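Local atomic coordinates of uncharacterized protein (PDB entry 3U4Y), a protein that is of unknown function but folds as a seven-bladed beta-propeller related to the lactonase family, so any enzymatic role remains unproven. Residues 13-18 and 43-48; 19-24 and 35-40; 39-44 and 57-62; 83-88 and 100-105. One frame throughout, in Å; residues are numbered along the deposited sequence.

Contact 1. Residues 13-18 and 43-48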
loop_
_atom_site.group_PDB
_atom_site.type_symbol
_atom_site.label_atom_id
_atom_site.label_comp_id
_atom_site.label_asym_id
_atom_site.label_seq_id
_atom_site.Cartn_x
_atom_site.Cartn_y
_atom_site.Cartn_z
ATOM N N ILE A 13 -11.900 2.789 -2.449
ATOM C CA ILE A 13 -11.479 3.649 -3.539
ATOM C C ILE A 13 -10.432 2.937 -4.389
ATOM O O ILE A 13 -9.589 2.238 -3.865
ATOM C CB ILE A 13 -10.942 5.007 -3.005
ATOM C CG1 ILE A 13 -10.435 5.878 -4.144
ATOM C CG2 ILE A 13 -9.837 4.820 -1.959
ATOM C CD1 ILE A 13 -9.637 7.045 -3.645
ATOM N N VAL A 14 -10.498 3.101 -5.701
ATOM C CA VAL A 14 -9.561 2.432 -6.584
ATOM C C VAL A 14 -9.137 3.329 -7.731
ATOM O O VAL A 14 -9.955 4.034 -8.327
ATOM C CB VAL A 14 -10.145 1.131 -7.153
ATOM C CG1 VAL A 14 -11.378 1.419 -7.992
ATOM C CG2 VAL A 14 -9.094 0.393 -7.964
ATOM N N VAL A 15 -7.846 3.286 -8.043
ATOM C CA VAL A 15 -7.281 4.127 -9.086
ATOM C C VAL A 15 -7.412 3.496 -10.468
ATOM O O VAL A 15 -7.242 2.287 -10.625
ATOM C CB VAL A 15 -5.819 4.439 -8.791
ATOM C CG1 VAL A 15 -5.209 5.205 -9.941
ATOM C CG2 VAL A 15 -5.708 5.204 -7.479
ATOM N N GLU A 16 -7.755 4.317 -11.458
ATOM C CA GLU A 16 -7.755 3.893 -12.854
ATOM C C GLU A 16 -6.835 4.806 -13.615
ATOM O O GLU A 16 -7.236 5.869 -14.066
ATOM C CB GLU A 16 -9.144 3.962 -13.444
ATOM C CG GLU A 16 -10.086 2.981 -12.818
ATOM C CD GLU A 16 -11.505 3.471 -12.855
ATOM O OE1 GLU A 16 -11.829 4.441 -12.130
ATOM O OE2 GLU A 16 -12.292 2.888 -13.620
ATOM N N GLN A 17 -5.588 4.385 -13.743
ATOM C CA GLN A 17 -4.530 5.268 -14.186
ATOM C C GLN A 17 -4.722 5.754 -15.615
ATOM O O GLN A 17 -4.416 6.901 -15.938
ATOM C CB GLN A 17 -3.181 4.568 -14.067
ATOM C CG GLN A 17 -2.046 5.484 -14.405
ATOM C CD GLN A 17 -0.736 4.769 -14.476
ATOM O OE1 GLN A 17 -0.426 4.115 -15.478
ATOM N NE2 GLN A 17 0.053 4.881 -13.414
ATOM N N HIS A 18 -5.224 4.874 -16.471
ATOM C CA HIS A 18 -5.313 5.190 -17.883
ATOM C C HIS A 18 -6.494 6.093 -18.196
ATOM O O HIS A 18 -6.545 6.706 -19.258
ATOM C CB HIS A 18 -5.384 3.920 -18.711
ATOM C CG HIS A 18 -6.562 3.063 -18.403
ATOM N ND1 HIS A 18 -6.864 2.646 -17.127
ATOM C CD2 HIS A 18 -7.510 2.530 -19.210
ATOM C CE1 HIS A 18 -7.951 1.897 -17.159
ATOM N NE2 HIS A 18 -8.363 1.810 -18.412
ATOM N N VAL A 43 -1.564 6.937 -9.358
ATOM C CA VAL A 43 -0.869 5.711 -8.979
ATOM C C VAL A 43 -1.523 5.000 -7.787
ATOM O O VAL A 43 -2.210 4.003 -7.975
ATOM C CB VAL A 43 0.654 5.940 -8.735
ATOM C CG1 VAL A 43 1.348 4.625 -8.483
ATOM C CG2 VAL A 43 1.300 6.644 -9.935
ATOM N N ASP A 44 -1.319 5.513 -6.575
ATOM C CA ASP A 44 -1.794 4.831 -5.359
ATOM C C ASP A 44 -2.718 5.727 -4.521
ATOM O O ASP A 44 -2.861 6.916 -4.815
ATOM C CB ASP A 44 -0.601 4.334 -4.510
ATOM C CG ASP A 44 -0.977 3.200 -3.551
ATOM O OD1 ASP A 44 -0.411 3.136 -2.428
ATOM O OD2 ASP A 44 -1.829 2.364 -3.926
ATOM N N THR A 45 -3.343 5.137 -3.495
ATOM C CA THR A 45 -4.212 5.847 -2.543
ATOM C C THR A 45 -4.014 5.369 -1.125
ATOM O O THR A 45 -3.708 4.199 -0.872
ATOM C CB THR A 45 -5.716 5.602 -2.794
ATOM O OG1 THR A 45 -5.913 4.313 -3.387
ATOM C CG2 THR A 45 -6.298 6.648 -3.668
ATOM N N ALA A 46 -4.239 6.281 -0.192
ATOM C CA ALA A 46 -4.374 5.925 1.211
ATOM C C ALA A 46 -5.723 6.439 1.659
ATOM O O ALA A 46 -6.342 7.215 0.948
ATOM C CB ALA A 46 -3.272 6.540 2.031
ATOM N N ILE A 47 -6.178 5.968 2.815
ATOM C CA ILE A 47 -7.418 6.422 3.442
ATOM C C ILE A 47 -7.153 6.639 4.920
ATOM O O ILE A 47 -6.179 6.140 5.468
ATOM C CB ILE A 47 -8.568 5.421 3.247
ATOM C CG1 ILE A 47 -9.906 6.103 3.433
ATOM C CG2 ILE A 47 -8.453 4.284 4.211
ATOM C CD1 ILE A 47 -11.038 5.287 2.904
ATOM N N THR A 48 -8.018 7.386 5.574
ATOM C CA THR A 48 -7.727 7.833 6.932
ATOM C C THR A 48 -8.343 6.891 8.021
ATOM O O THR A 48 -9.301 6.167 7.735
ATOM C CB THR A 48 -8.037 9.378 7.012
ATOM O OG1 THR A 48 -6.823 10.103 7.263
ATOM C CG2 THR A 48 -9.170 9.755 7.991
#
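Two donors grip OE2 of Glu16, NH1 of Arg21 through a salt bridge and the backbone N of Glu314 through a hydrogen bond; this carboxylate hangs on the far side of its strand from residues 43-48. The face of 13-18 that meets 43-48 is mostly apolar. The short strand axes run antiparallel at 166° but approach only to 6.9 Å, so side chains rather than backbone pairing fill the interval. Val15 straddles the carbonyl of Val43, CG1 lying 3.8 Å and CG2 3.7 Å from Val43 O. Its CG2 also slides past Thr45, whose CG2 meets the CD1 tip of Ile13 head-on at 3.4 Å; Ile13 gets there with CG1 anti to its backbone N (chi1 177°). Gln17 stretches out beside Val43, NE2 4.1 Å from Val43 CG2, and spends this amide on Phe42 O. An alanine at Val15 would probably loosen the seam, since both methyls that flank Val43 O and the touch on Thr45 would go. The contact is interblade packing: strand 11-16, held between strands 21-26 and 319-321 of one blade, lies against strand 42-47, first of the next, with Val54 and Val56 of strand 53-58 lining the same junction.

Contact 2. Residues 19-24 and 35-40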
loop_
_atom_site.group_PDB
_atom_site.type_symbol
_atom_site.label_atom_id
_atom_site.label_comp_id
_atom_site.label_asym_id
_atom_site.label_seq_id
_atom_site.Cartn_x
_atom_site.Cartn_y
_atom_site.Cartn_z
ATOM N N LEU A 19 -7.446 6.176 -17.278
ATOM C CA LEU A 19 -8.575 7.074 -17.454
ATOM C C LEU A 19 -8.296 8.341 -16.680
ATOM O O LEU A 19 -9.087 9.273 -16.692
ATOM C CB LEU A 19 -9.870 6.432 -16.975
ATOM C CG LEU A 19 -10.136 5.082 -17.630
ATOM C CD1 LEU A 19 -11.616 4.753 -17.639
ATOM C CD2 LEU A 19 -9.585 5.100 -19.031
ATOM N N ARG A 20 -7.144 8.368 -16.022
ATOM C CA ARG A 20 -6.776 9.486 -15.174
ATOM C C ARG A 20 -7.948 9.788 -14.236
ATOM O O ARG A 20 -8.382 10.919 -14.065
ATOM C CB ARG A 20 -6.338 10.663 -16.039
ATOM C CG ARG A 20 -5.220 10.264 -17.011
ATOM C CD ARG A 20 -4.452 11.465 -17.523
ATOM N NE ARG A 20 -3.120 11.118 -18.013
ATOM C CZ ARG A 20 -2.149 12.011 -18.202
ATOM N NH1 ARG A 20 -2.370 13.290 -17.929
ATOM N NH2 ARG A 20 -0.958 11.634 -18.652
ATOM N N ARG A 21 -8.431 8.728 -13.601
ATOM C CA ARG A 21 -9.670 8.753 -12.849
ATOM C C ARG A 21 -9.519 7.950 -11.541
ATOM O O ARG A 21 -8.517 7.262 -11.346
ATOM C CB ARG A 21 -10.767 8.152 -13.739
ATOM C CG ARG A 21 -12.151 8.209 -13.174
ATOM C CD ARG A 21 -13.165 7.704 -14.168
ATOM N NE ARG A 21 -13.083 6.267 -14.376
ATOM C CZ ARG A 21 -13.939 5.577 -15.125
ATOM N NH1 ARG A 21 -13.801 4.269 -15.273
ATOM N NH2 ARG A 21 -14.945 6.187 -15.725
ATOM N N ILE A 22 -10.500 8.066 -10.646
ATOM C CA ILE A 22 -10.606 7.214 -9.467
ATOM C C ILE A 22 -12.084 6.900 -9.249
ATOM O O ILE A 22 -12.946 7.669 -9.639
ATOM C CB ILE A 22 -10.105 7.912 -8.200
ATOM C CG1 ILE A 22 -11.251 8.691 -7.556
ATOM C CG2 ILE A 22 -8.956 8.835 -8.502
ATOM C CD1 ILE A 22 -10.795 9.783 -6.631
ATOM N N SER A 23 -12.371 5.765 -8.624
ATOM C CA SER A 23 -13.739 5.351 -8.337
ATOM C C SER A 23 -13.896 4.969 -6.878
ATOM O O SER A 23 -12.994 4.408 -6.273
ATOM C CB SER A 23 -14.139 4.137 -9.177
ATOM O OG SER A 23 -14.137 4.426 -10.556
ATOM N N PHE A 24 -15.054 5.280 -6.319
ATOM C CA PHE A 24 -15.434 4.780 -5.029
ATOM C C PHE A 24 -16.428 3.698 -5.341
ATOM O O PHE A 24 -17.224 3.844 -6.256
ATOM C CB PHE A 24 -16.089 5.875 -4.218
ATOM C CG PHE A 24 -15.144 6.938 -3.767
ATOM C CD1 PHE A 24 -14.435 6.799 -2.593
ATOM C CD2 PHE A 24 -14.967 8.083 -4.503
ATOM C CE1 PHE A 24 -13.574 7.792 -2.162
ATOM C CE2 PHE A 24 -14.102 9.069 -4.075
ATOM C CZ PHE A 24 -13.414 8.925 -2.906
ATOM N N GLN A 35 -17.447 8.668 -9.431
ATOM C CA GLN A 35 -16.235 8.619 -10.236
ATOM C C GLN A 35 -15.679 10.000 -10.532
ATOM O O GLN A 35 -16.234 10.764 -11.327
ATOM C CB GLN A 35 -16.474 7.871 -11.540
ATOM C CG GLN A 35 -16.522 6.378 -11.392
ATOM C CD GLN A 35 -16.641 5.682 -12.722
ATOM O OE1 GLN A 35 -17.308 6.171 -13.629
ATOM N NE2 GLN A 35 -15.982 4.536 -12.856
ATOM N N ILE A 36 -14.563 10.310 -9.898
ATOM C CA ILE A 36 -13.924 11.598 -10.078
ATOM C C ILE A 36 -12.836 11.535 -11.140
ATOM O O ILE A 36 -11.911 10.758 -11.010
ATOM C CB ILE A 36 -13.302 12.055 -8.766
ATOM C CG1 ILE A 36 -14.382 12.224 -7.703
ATOM C CG2 ILE A 36 -12.562 13.342 -8.960
ATOM C CD1 ILE A 36 -13.882 12.911 -6.465
ATOM N N THR A 37 -12.953 12.352 -12.186
ATOM C CA THR A 37 -11.963 12.387 -13.266
ATOM C C THR A 37 -11.234 13.737 -13.273
ATOM O O THR A 37 -11.828 14.763 -13.603
ATOM C CB THR A 37 -12.626 12.159 -14.657
ATOM O OG1 THR A 37 -13.433 10.969 -14.651
ATOM C CG2 THR A 37 -11.566 12.054 -15.758
ATOM N N LEU A 38 -9.953 13.741 -12.917
ATOM C CA LEU A 38 -9.186 14.988 -12.842
ATOM C C LEU A 38 -8.086 15.171 -13.899
ATOM O O LEU A 38 -7.459 16.227 -13.957
ATOM C CB LEU A 38 -8.547 15.144 -11.465
ATOM C CG LEU A 38 -9.464 15.378 -10.272
ATOM C CD1 LEU A 38 -9.588 14.109 -9.460
ATOM C CD2 LEU A 38 -8.891 16.492 -9.416
ATOM N N GLY A 39 -7.839 14.146 -14.710
ATOM C CA GLY A 39 -6.793 14.197 -15.707
ATOM C C GLY A 39 -5.389 14.229 -15.135
ATOM O O GLY A 39 -4.562 15.040 -15.551
ATOM N N TYR A 40 -5.108 13.345 -14.177
ATOM C CA TYR A 40 -3.741 13.172 -13.685
ATOM C C TYR A 40 -3.226 11.768 -13.898
ATOM O O TYR A 40 -3.953 10.864 -14.297
ATOM C CB TYR A 40 -3.593 13.514 -12.210
ATOM C CG TYR A 40 -3.616 14.982 -11.889
ATOM C CD1 TYR A 40 -2.450 15.693 -11.738
ATOM C CD2 TYR A 40 -4.817 15.650 -11.705
ATOM C CE1 TYR A 40 -2.476 17.028 -11.433
ATOM C CE2 TYR A 40 -4.854 16.986 -11.408
ATOM C CZ TYR A 40 -3.683 17.674 -11.271
ATOM O OH TYR A 40 -3.718 19.017 -10.972
#
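The outer beta hairpin of a propeller blade, strands 21-26 and 32-37, is pinned here between residues 19-24 and 35-40. Ile22 and Ile36 form its hydrogen-bonded pair: Ile22 N gives Ile36 O a 3.1 Å bond, 155° at the hydrogen and in the carbonyl plane, while the return bond is weak. Beneath that pair the two isoleucines run side by side, Ile22 CD1 4.0 Å from Ile36 CB. On the face carrying Arg21, Ser23 and Gln35, the amide of Gln35 does double work. Its NE2 donates to Ser23 OG at 3.0 Å and also sits 3.2 Å above the centre of the Arg21 guanidinium, the two planes 37° apart. Leu19 CD1 lies over the opposite face, toward its rim, so both faces have a neighbour, the group being brought there by a bend at chi3 (71°). Arg20 and Arg21 together oppose Glu16 as a G1 beta bulge, with Arg20 at positive phi; Glu16 then takes up both Arg21 NH1 and Ser23 OG. An alanine at Arg21 would probably cost the salt bridge to Glu16 and strip Gln35 and Leu19 of the flat group between them. At the bulge itself Arg20 O accepts two weak bonds, from Leu38 N at 3.4 Å and Gly39 N at 3.3 Å, and the extended Arg20 chain passes alongside Tyr40 O.

Contact 3. Residues 39-44 and 57-62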
loop_
_atom_site.group_PDB
_atom_site.type_symbol
_atom_site.label_atom_id
_atom_site.label_comp_id
_atom_site.label_asym_id
_atom_site.label_seq_id
_atom_site.Cartn_x
_atom_site.Cartn_y
_atom_site.Cartn_z
ATOM N N GLY A 39 -7.839 14.146 -14.710
ATOM C CA GLY A 39 -6.793 14.197 -15.707
ATOM C C GLY A 39 -5.389 14.229 -15.135
ATOM O O GLY A 39 -4.562 15.040 -15.551
ATOM N N TYR A 40 -5.108 13.345 -14.177
ATOM C CA TYR A 40 -3.741 13.172 -13.685
ATOM C C TYR A 40 -3.226 11.768 -13.898
ATOM O O TYR A 40 -3.953 10.864 -14.297
ATOM C CB TYR A 40 -3.593 13.514 -12.210
ATOM C CG TYR A 40 -3.616 14.982 -11.889
ATOM C CD1 TYR A 40 -2.450 15.693 -11.738
ATOM C CD2 TYR A 40 -4.817 15.650 -11.705
ATOM C CE1 TYR A 40 -2.476 17.028 -11.433
ATOM C CE2 TYR A 40 -4.854 16.986 -11.408
ATOM C CZ TYR A 40 -3.683 17.674 -11.271
ATOM O OH TYR A 40 -3.718 19.017 -10.972
ATOM N N ASP A 41 -1.950 11.622 -13.583
ATOM C CA ASP A 41 -1.165 10.424 -13.787
ATOM C C ASP A 41 -1.234 9.528 -12.521
ATOM O O ASP A 41 -0.212 9.248 -11.870
ATOM C CB ASP A 41 0.262 10.911 -14.054
ATOM C CG ASP A 41 1.136 9.853 -14.614
ATOM O OD1 ASP A 41 0.619 9.000 -15.364
ATOM O OD2 ASP A 41 2.345 9.873 -14.306
ATOM N N PHE A 42 -2.443 9.087 -12.172
ATOM C CA PHE A 42 -2.705 8.478 -10.855
ATOM C C PHE A 42 -2.025 7.126 -10.594
ATOM O O PHE A 42 -1.937 6.274 -11.477
ATOM C CB PHE A 42 -4.206 8.341 -10.600
ATOM C CG PHE A 42 -4.903 9.647 -10.333
ATOM C CD1 PHE A 42 -4.277 10.652 -9.614
ATOM C CD2 PHE A 42 -6.195 9.869 -10.805
ATOM C CE1 PHE A 42 -4.925 11.852 -9.370
ATOM C CE2 PHE A 42 -6.844 11.064 -10.570
ATOM C CZ PHE A 42 -6.205 12.058 -9.852
ATOM N N VAL A 43 -1.564 6.937 -9.358
ATOM C CA VAL A 43 -0.869 5.711 -8.979
ATOM C C VAL A 43 -1.523 5.000 -7.787
ATOM O O VAL A 43 -2.210 4.003 -7.975
ATOM C CB VAL A 43 0.654 5.940 -8.735
ATOM C CG1 VAL A 43 1.348 4.625 -8.483
ATOM C CG2 VAL A 43 1.300 6.644 -9.935
ATOM N N ASP A 44 -1.319 5.513 -6.575
ATOM C CA ASP A 44 -1.794 4.831 -5.359
ATOM C C ASP A 44 -2.718 5.727 -4.521
ATOM O O ASP A 44 -2.861 6.916 -4.815
ATOM C CB ASP A 44 -0.601 4.334 -4.510
ATOM C CG ASP A 44 -0.977 3.200 -3.551
ATOM O OD1 ASP A 44 -0.411 3.136 -2.428
ATOM O OD2 ASP A 44 -1.829 2.364 -3.926
ATOM N N THR A 57 -2.073 9.860 -5.428
ATOM C CA THR A 57 -0.779 10.349 -5.888
ATOM C C THR A 57 -0.703 10.333 -7.412
ATOM O O THR A 57 -1.525 9.711 -8.079
ATOM C CB THR A 57 0.377 9.494 -5.310
ATOM O OG1 THR A 57 0.051 8.111 -5.457
ATOM C CG2 THR A 57 0.594 9.793 -3.835
ATOM N N SER A 58 0.278 11.033 -7.967
ATOM C CA SER A 58 0.514 10.955 -9.396
ATOM C C SER A 58 2.003 11.017 -9.668
ATOM O O SER A 58 2.772 11.639 -8.922
ATOM C CB SER A 58 -0.260 12.033 -10.165
ATOM O OG SER A 58 0.190 13.344 -9.862
ATOM N N ASP A 59 2.390 10.345 -10.744
ATOM C CA ASP A 59 3.781 10.113 -11.080
ATOM C C ASP A 59 4.356 11.289 -11.848
ATOM O O ASP A 59 5.017 12.147 -11.263
ATOM C CB ASP A 59 3.884 8.842 -11.924
ATOM C CG ASP A 59 5.301 8.361 -12.083
ATOM O OD1 ASP A 59 6.169 8.869 -11.351
ATOM O OD2 ASP A 59 5.542 7.460 -12.916
ATOM N N PHE A 60 4.092 11.313 -13.156
ATOM C CA PHE A 60 4.697 12.267 -14.094
ATOM C C PHE A 60 4.043 13.644 -13.940
ATOM O O PHE A 60 4.671 14.680 -14.199
ATOM C CB PHE A 60 4.628 11.699 -15.530
ATOM C CG PHE A 60 4.902 12.700 -16.622
ATOM C CD1 PHE A 60 6.001 13.548 -16.570
ATOM C CD2 PHE A 60 4.067 12.769 -17.734
ATOM C CE1 PHE A 60 6.246 14.466 -17.597
ATOM C CE2 PHE A 60 4.309 13.680 -18.758
ATOM C CZ PHE A 60 5.398 14.527 -18.689
ATOM N N CYS A 61 2.799 13.649 -13.465
ATOM C CA CYS A 61 2.137 14.893 -13.097
ATOM C C CYS A 61 2.576 15.422 -11.717
ATOM O O CYS A 61 2.186 16.505 -11.311
ATOM C CB CYS A 61 0.610 14.725 -13.156
ATOM S SG CYS A 61 -0.133 14.641 -14.835
ATOM N N GLN A 62 3.394 14.654 -11.008
ATOM C CA GLN A 62 3.828 14.971 -9.635
ATOM C C GLN A 62 2.850 15.759 -8.753
ATOM O O GLN A 62 3.238 16.686 -8.042
ATOM C CB GLN A 62 5.207 15.632 -9.617
ATOM C CG GLN A 62 5.323 16.935 -10.345
ATOM C CD GLN A 62 6.772 17.274 -10.642
ATOM O OE1 GLN A 62 7.411 16.613 -11.455
ATOM N NE2 GLN A 62 7.301 18.292 -9.974
#
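The firm part of this contact is polar and ladder-like. Thr57 O receives Val43 N at 3.1 Å, though the donor stands above the carbonyl plane; Thr57 N returns a 3.1 Å bond to Asp44 O, in plane. Thr57 OG1, turned between its backbone N and carbonyl carbon (chi1 46°), accepts Asp44 N and also bonds to Ala87 O. One step along, Asp41 O takes Asp59 N on a lone pair at 3.0 Å, and Asp41 OD2 uses its anti lone pair for Phe60 N in a nearly straight bond (166°). These ties hold the open end of the hairpin, where strand 42-47 begins and strand 53-58 ends, the first two of a four-stranded propeller blade; here Asp41 centres an inverse gamma turn and Asp59 to Gln62 form a type I turn. The carboxylates of Asp41 and Asp59 lie side by side, their planes nearly parallel and their OD2 atoms 4.2 Å apart, a proximity that might raise the proton affinity of one of them. Inside, the Phe42 ring has Thr57 O at its edge and Tyr40 CB over one face. The looser side is made by Tyr40, Phe60 and Cys61, with Phe60 exposed: Cys61 CB touches the edge of the Tyr40 ring at CD1, 3.5 Å away, and Cys61 SG lies obliquely, 5.1 Å from the ring centroid.

Contact 4. Residues 83-88 and 100-105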
loop_
_atom_site.group_PDB
_atom_site.type_symbol
_atom_site.label_atom_id
_atom_site.label_comp_id
_atom_site.label_asym_id
_atom_site.label_seq_id
_atom_site.Cartn_x
_atom_site.Cartn_y
_atom_site.Cartn_z
ATOM N N GLN A 83 7.729 18.502 -5.313
ATOM C CA GLN A 83 9.053 18.668 -5.871
ATOM C C GLN A 83 9.336 17.665 -7.001
ATOM O O GLN A 83 9.906 18.023 -8.041
ATOM C CB GLN A 83 10.073 18.508 -4.748
ATOM C CG GLN A 83 10.895 19.746 -4.456
ATOM C CD GLN A 83 12.315 19.631 -5.005
ATOM O OE1 GLN A 83 12.520 19.368 -6.196
ATOM N NE2 GLN A 83 13.303 19.810 -4.130
ATOM N N SER A 84 8.944 16.410 -6.798
ATOM C CA SER A 84 9.178 15.365 -7.794
ATOM C C SER A 84 8.027 14.363 -7.824
ATOM O O SER A 84 7.017 14.558 -7.152
ATOM C CB SER A 84 10.495 14.641 -7.521
ATOM O OG SER A 84 10.465 13.983 -6.264
ATOM N N SER A 85 8.186 13.291 -8.601
ATOM C CA SER A 85 7.116 12.308 -8.789
ATOM C C SER A 85 6.705 11.555 -7.512
ATOM O O SER A 85 7.405 11.596 -6.498
ATOM C CB SER A 85 7.527 11.292 -9.835
ATOM O OG SER A 85 8.308 10.277 -9.228
HETATM N N MSE A 86 5.583 10.839 -7.585
HETATM C CA MSE A 86 5.009 10.159 -6.430
HETATM C C MSE A 86 4.395 8.814 -6.786
HETATM O O MSE A 86 3.855 8.660 -7.881
HETATM C CB MSE A 86 3.894 11.015 -5.845
HETATM C CG MSE A 86 4.357 12.231 -5.107
HETATM SE SE MSE A 86 2.892 13.487 -4.945
HETATM C CE MSE A 86 3.962 15.115 -4.795
ATOM N N ALA A 87 4.444 7.848 -5.863
ATOM C CA ALA A 87 3.749 6.582 -6.091
ATOM C C ALA A 87 3.135 5.956 -4.828
ATOM O O ALA A 87 2.018 6.303 -4.477
ATOM C CB ALA A 87 4.624 5.589 -6.865
ATOM N N ASP A 88 3.818 5.032 -4.150
ATOM C CA ASP A 88 3.214 4.454 -2.944
ATOM C C ASP A 88 2.984 5.593 -1.942
ATOM O O ASP A 88 3.739 6.577 -1.918
ATOM C CB ASP A 88 4.048 3.286 -2.341
ATOM C CG ASP A 88 3.196 2.305 -1.471
ATOM O OD1 ASP A 88 1.954 2.463 -1.391
ATOM O OD2 ASP A 88 3.765 1.361 -0.872
ATOM N N THR A 100 5.079 10.039 0.833
ATOM C CA THR A 100 5.125 9.543 -0.531
ATOM C C THR A 100 6.525 9.191 -0.978
ATOM O O THR A 100 7.506 9.834 -0.615
ATOM C CB THR A 100 4.608 10.588 -1.510
ATOM O OG1 THR A 100 3.657 11.421 -0.846
ATOM C CG2 THR A 100 3.956 9.917 -2.693
ATOM N N VAL A 101 6.601 8.169 -1.808
ATOM C CA VAL A 101 7.872 7.725 -2.309
ATOM C C VAL A 101 7.889 7.871 -3.834
ATOM O O VAL A 101 6.841 7.974 -4.480
ATOM C CB VAL A 101 8.147 6.292 -1.804
ATOM C CG1 VAL A 101 8.708 5.384 -2.904
ATOM C CG2 VAL A 101 9.058 6.355 -0.598
ATOM N N THR A 102 9.086 7.893 -4.403
ATOM C CA THR A 102 9.253 8.167 -5.819
ATOM C C THR A 102 8.550 7.182 -6.744
ATOM O O THR A 102 8.287 6.035 -6.371
ATOM C CB THR A 102 10.725 8.160 -6.186
ATOM O OG1 THR A 102 10.901 8.783 -7.464
ATOM C CG2 THR A 102 11.224 6.739 -6.226
ATOM N N GLY A 103 8.252 7.664 -7.952
ATOM C CA GLY A 103 7.749 6.851 -9.048
ATOM C C GLY A 103 8.798 6.781 -10.160
ATOM O O GLY A 103 10.000 6.865 -9.899
ATOM N N LEU A 104 8.355 6.650 -11.407
ATOM C CA LEU A 104 9.282 6.450 -12.514
ATOM C C LEU A 104 10.225 7.622 -12.785
ATOM O O LEU A 104 11.431 7.417 -12.930
ATOM C CB LEU A 104 8.529 6.087 -13.792
ATOM C CG LEU A 104 9.204 5.138 -14.790
ATOM C CD1 LEU A 104 8.784 5.496 -16.198
ATOM C CD2 LEU A 104 10.715 5.153 -14.669
ATOM N N ASN A 105 9.710 8.843 -12.881
ATOM C CA ASN A 105 10.610 9.931 -13.278
ATOM C C ASN A 105 11.348 10.534 -12.107
ATOM O O ASN A 105 10.839 10.572 -10.990
ATOM C CB ASN A 105 9.924 11.004 -14.135
ATOM C CG ASN A 105 8.524 11.299 -13.676
ATOM O OD1 ASN A 105 7.664 10.416 -13.693
ATOM N ND2 ASN A 105 8.272 12.545 -13.274
#
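Residues 85-88 and 100-105 run 133° apart end to end and are joined by two backbone bonds: Ala87 N to Val101 O at 2.8 Å, nearly along the C=O axis, and Val101 N to Asp88 O at 3.3 Å, 159° at the hydrogen. The CA of Met86 adds a C-H contact to the same Val101 O. Among side chains, Ser85 does most of the polar work. Its OG sits in the crowded position between backbone N and carbonyl carbon (chi1 84°), which lets it accept Gly103 N at 2.9 Å and donate to Asn105 O at 3.1 Å, in the carbonyl plane. One hydroxyl thereby holds the chain on both sides of Leu104. These segments flank the first hairpin of the third propeller blade: 83-88 leads from strand 75-81 of the preceding blade into strand 89-91, whereas the loop of residues 100-105 follows strand 97-100 and runs toward strand 109-114. Gly103 faces Ser85 closely; a CB there would point at the other segment and fall 3.3 Å from Met86 O. On the other side, the selenomethionine Met86 crosses Thr100 obliquely, its CB 3.3 Å from Thr100 CG2, and extends on toward Phe120. Ala87 CB lies 3.7 Å from Thr102 O. The Asp88 carboxylate leads away from 100-105, its OD2 accepting the backbone N of Ile133.

How the contacts relate
From the N terminus, contact 1 closes the first long loop, bringing strand 42-47 back against strand 11-16 and so joining two adjacent blades. Contact 2 is nested inside that loop, as the outer hairpin of the first blade; Arg21 and Ser23 connect it to contact 1 through Glu16. Contact 3 starts where both end, sharing Gly39 and Tyr40 with contact 2 and Val43 and Asp44 with contact 1, and closes the first hairpin of the second blade. Contact 4 follows in series, tying the entry and exit of the third blade's first hairpin. It touches contact 3, where Thr57 OG1 meets Ala87 O, and contact 1 through Val43 and Asp44, whereas contact 2 stays about 9 Å away at its nearest atoms.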